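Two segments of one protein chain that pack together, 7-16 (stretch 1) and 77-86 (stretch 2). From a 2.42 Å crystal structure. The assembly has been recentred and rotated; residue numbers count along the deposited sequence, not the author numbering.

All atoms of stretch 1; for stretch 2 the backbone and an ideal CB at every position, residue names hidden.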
# COMPACT_ATOMS: atom_id res chain seq x y z
N GLU A 7 -16.46 -9.40 33.65
CA GLU A 7 -17.55 -10.34 33.34
C GLU A 7 -17.92 -10.33 31.85
O GLU A 7 -17.94 -9.28 31.20
CB GLU A 7 -18.79 -10.00 34.18
CG GLU A 7 -19.60 -11.20 34.61
CD GLU A 7 -18.86 -12.05 35.64
OE1 GLU A 7 -18.49 -11.52 36.71
OE2 GLU A 7 -18.65 -13.25 35.38
N LEU A 8 -18.23 -11.52 31.32
CA LEU A 8 -18.61 -11.66 29.93
C LEU A 8 -19.99 -11.06 29.64
O LEU A 8 -21.01 -11.52 30.17
CB LEU A 8 -18.58 -13.14 29.53
CG LEU A 8 -19.13 -13.45 28.13
CD1 LEU A 8 -18.42 -12.63 27.04
CD2 LEU A 8 -19.01 -14.93 27.82
N GLN A 9 -20.00 -10.02 28.81
CA GLN A 9 -21.23 -9.41 28.28
C GLN A 9 -21.14 -9.41 26.77
O GLN A 9 -20.06 -9.18 26.21
CB GLN A 9 -21.42 -7.96 28.77
CG GLN A 9 -21.28 -7.74 30.25
CD GLN A 9 -22.41 -8.36 31.03
OE1 GLN A 9 -23.56 -8.33 30.60
NE2 GLN A 9 -22.08 -8.96 32.17
N TYR A 10 -22.26 -9.65 26.10
CA TYR A 10 -22.30 -9.54 24.65
C TYR A 10 -23.68 -9.15 24.19
O TYR A 10 -24.67 -9.52 24.81
CB TYR A 10 -21.91 -10.85 23.99
CG TYR A 10 -22.57 -12.01 24.67
CD1 TYR A 10 -23.88 -12.38 24.36
CD2 TYR A 10 -21.91 -12.72 25.66
CE1 TYR A 10 -24.50 -13.42 25.00
CE2 TYR A 10 -22.52 -13.78 26.31
CZ TYR A 10 -23.81 -14.12 25.98
OH TYR A 10 -24.40 -15.18 26.63
N GLU A 11 -23.75 -8.40 23.10
CA GLU A 11 -25.01 -8.24 22.41
C GLU A 11 -24.79 -8.77 21.01
O GLU A 11 -23.97 -8.24 20.26
CB GLU A 11 -25.47 -6.79 22.43
CG GLU A 11 -26.12 -6.43 23.76
CD GLU A 11 -25.93 -4.97 24.14
OE1 GLU A 11 -25.69 -4.14 23.23
OE2 GLU A 11 -26.02 -4.65 25.35
N LEU A 12 -25.49 -9.85 20.68
CA LEU A 12 -25.23 -10.56 19.43
C LEU A 12 -25.37 -9.67 18.18
O LEU A 12 -24.52 -9.73 17.29
CB LEU A 12 -26.12 -11.79 19.33
CG LEU A 12 -25.92 -12.78 20.49
CD1 LEU A 12 -26.99 -13.86 20.46
CD2 LEU A 12 -24.52 -13.40 20.44
N PRO A 13 -26.43 -8.84 18.10
CA PRO A 13 -26.47 -7.95 16.92
C PRO A 13 -25.27 -7.01 16.85
O PRO A 13 -24.76 -6.77 15.76
CB PRO A 13 -27.76 -7.14 17.12
CG PRO A 13 -28.62 -8.03 17.97
CD PRO A 13 -27.68 -8.75 18.89
N GLY A 14 -24.82 -6.51 17.99
CA GLY A 14 -23.64 -5.67 18.04
C GLY A 14 -22.42 -6.39 17.49
O GLY A 14 -21.55 -5.77 16.87
N LEU A 15 -22.35 -7.69 17.73
CA LEU A 15 -21.23 -8.47 17.21
C LEU A 15 -21.34 -8.60 15.68
O LEU A 15 -20.33 -8.53 14.98
CB LEU A 15 -21.16 -9.84 17.87
CG LEU A 15 -20.88 -9.91 19.38
CD1 LEU A 15 -20.86 -11.35 19.85
CD2 LEU A 15 -19.59 -9.24 19.75
N GLU A 16 -22.56 -8.78 15.16
CA GLU A 16 -22.75 -8.78 13.71
C GLU A 16 -22.32 -7.46 13.10
O GLU A 16 -21.52 -7.46 12.16
CB GLU A 16 -24.21 -9.03 13.33
CG GLU A 16 -24.46 -10.36 12.65
CD GLU A 16 -23.46 -10.66 11.56
OE1 GLU A 16 -23.32 -9.85 10.62
OE2 GLU A 16 -22.80 -11.72 11.64
N UNK A 77 -17.15 -16.25 17.88
CA UNK A 77 -17.51 -15.85 19.23
C UNK A 77 -19.02 -15.77 19.38
O UNK A 77 -19.60 -16.38 20.28
CB UNK A 77 -16.87 -14.51 19.58
N UNK A 78 -19.67 -15.03 18.49
CA UNK A 78 -21.11 -14.84 18.54
C UNK A 78 -21.82 -16.18 18.50
O UNK A 78 -22.84 -16.38 19.18
CB UNK A 78 -21.58 -13.95 17.39
N UNK A 79 -21.28 -17.11 17.72
CA UNK A 79 -21.86 -18.43 17.61
C UNK A 79 -21.78 -19.15 18.94
O UNK A 79 -22.71 -19.82 19.36
CB UNK A 79 -21.16 -19.24 16.52
N UNK A 80 -20.63 -18.98 19.59
CA UNK A 80 -20.40 -19.57 20.91
C UNK A 80 -21.33 -18.94 21.95
O UNK A 80 -21.87 -19.65 22.80
CB UNK A 80 -18.94 -19.39 21.33
N UNK A 81 -21.52 -17.63 21.87
CA UNK A 81 -22.37 -16.95 22.85
C UNK A 81 -23.82 -17.36 22.63
O UNK A 81 -24.60 -17.46 23.59
CB UNK A 81 -22.22 -15.43 22.75
N UNK A 82 -24.17 -17.63 21.37
CA UNK A 82 -25.50 -18.13 21.06
C UNK A 82 -25.75 -19.45 21.79
O UNK A 82 -26.83 -19.66 22.35
CB UNK A 82 -25.67 -18.31 19.55
N UNK A 83 -24.76 -20.32 21.80
CA UNK A 83 -24.92 -21.61 22.45
C UNK A 83 -25.02 -21.42 23.95
O UNK A 83 -25.82 -22.07 24.62
CB UNK A 83 -23.76 -22.55 22.10
N UNK A 84 -24.23 -20.49 24.48
CA UNK A 84 -24.25 -20.21 25.91
C UNK A 84 -25.63 -19.71 26.29
O UNK A 84 -26.19 -20.11 27.31
CB UNK A 84 -23.18 -19.19 26.29
N UNK A 85 -26.19 -18.87 25.43
CA UNK A 85 -27.51 -18.29 25.65
C UNK A 85 -28.59 -19.36 25.66
O UNK A 85 -29.51 -19.31 26.48
CB UNK A 85 -27.82 -17.25 24.58
N UNK A 86 -28.47 -20.34 24.77
CA UNK A 86 -29.44 -21.43 24.75
C UNK A 86 -29.34 -22.28 26.01
O UNK A 86 -30.36 -22.67 26.58
CB UNK A 86 -29.23 -22.30 23.51

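Stretch 2 is helical throughout and runs nearly antiparallel to the helix that starts at 12, their axes 10.0 Å apart at closest. Stretch 1 meets it with Leu 8 and Tyr 10 from the preceding loop and Leu 12 and Leu 15 from the helix.

Position 77 points its CB toward stretch 1, but that CB stops 5.1 Å from Leu 15 CD1. Small or medium apolar residues would suit; the deposited Ala 77 scarcely touches.

Position 78 lies opposite Leu 12, the two CA atoms 6.0 Å apart. Its CB already sits 3.7 Å from Leu 15 CD1 and 4.3 Å from Leu 12 CD2, so a small apolar residue fits best. Ala 78 makes exactly these contacts with its methyl group, and its backbone O also meets Leu 12 CD2 at 3.6 Å.

Position 79 faces away with ordinary helical angles, and nothing of stretch 1 limits it; many residues would do. It is Gly 79. Position 80 points sideways, beyond reach, and is equally permissive; it is Ala 80.

Position 81 has its CB 3.8 Å from both Tyr 10 CE1 and Leu 12 CD2, with Leu 15 and Leu 8 farther along the same surface. A long apolar or aromatic side chain is called for, and a flat one could lie against the Tyr 10 ring. Tyr 81, with chi1 m, does so: the rings form an offset stack, centroids 4.5 Å apart and planes at 8°, while Tyr 81 CB sits over the Tyr 10 face, 3.6 Å from its centroid. Leu 15 CD1 meets the ring edge at Tyr 81 CD2, 3.5 Å away, and Leu 8 CD2 reaches Tyr 81 CE1 at 3.9 Å. The hydroxyl is hydrogen-bonded elsewhere in the structure.

Position 82 points away, but its CB is 4.7 Å from Leu 12 CD1, so a long side chain could bend back. Gln 82 does, bringing NE2 to 3.5 Å from Leu 12 CD1.

Position 84 points toward stretch 1, its CB 4.2 Å from Tyr 10 OH. Medium apolar residues would suit, and Ile 84 brings CG2 to 3.5 Å from Tyr 10 OH.

Position 85 points toward stretch 1, its CB 4.5 Å from Tyr 10 OH. A polar side chain would suit the hydroxyl. Glu 85 reaches the edge of the Tyr 10 ring, but Glu 85 OE1 is modelled 2.2 Å from Tyr 10 OH, too close to support any rule.

Positions 83 and 86 are out of reach and unconstrained by stretch 1; they are Lys 83 and Glu 86.

Stretch 2, residues 77-86: AAGAYQKIEE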
# COMPACT_ATOMS: atom_id res chain seq x y z
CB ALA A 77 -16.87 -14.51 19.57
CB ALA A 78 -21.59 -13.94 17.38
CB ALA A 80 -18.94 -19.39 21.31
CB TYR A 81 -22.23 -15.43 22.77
CG TYR A 81 -20.80 -14.96 22.98
CD1 TYR A 81 -19.92 -15.68 23.77
CD2 TYR A 81 -20.33 -13.81 22.35
CE1 TYR A 81 -18.62 -15.26 23.96
CE2 TYR A 81 -19.03 -13.38 22.53
CZ TYR A 81 -18.17 -14.11 23.33
OH TYR A 81 -16.88 -13.69 23.51
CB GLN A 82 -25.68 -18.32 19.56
CG GLN A 82 -27.07 -18.79 19.18
CD GLN A 82 -28.13 -17.76 19.52
OE1 GLN A 82 -28.91 -17.93 20.47
NE2 GLN A 82 -28.16 -16.67 18.76
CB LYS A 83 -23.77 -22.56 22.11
CG LYS A 83 -24.07 -23.46 20.91
CD LYS A 83 -24.62 -24.82 21.36
CE LYS A 83 -24.50 -25.89 20.26
NZ LYS A 83 -24.80 -27.27 20.77
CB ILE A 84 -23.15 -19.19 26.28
CG1 ILE A 84 -21.81 -19.90 26.39
CG2 ILE A 84 -23.46 -18.47 27.57
CD1 ILE A 84 -20.61 -18.98 26.42
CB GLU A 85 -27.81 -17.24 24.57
CG GLU A 85 -28.50 -16.00 25.10
CD GLU A 85 -27.74 -15.35 26.23
OE1 GLU A 85 -26.51 -15.24 26.11
OE2 GLU A 85 -28.34 -14.99 27.26
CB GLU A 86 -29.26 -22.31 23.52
CG GLU A 86 -29.59 -21.60 22.22
CD GLU A 86 -29.02 -22.30 20.99
OE1 GLU A 86 -28.58 -23.47 21.11
OE2 GLU A 86 -29.01 -21.67 19.90
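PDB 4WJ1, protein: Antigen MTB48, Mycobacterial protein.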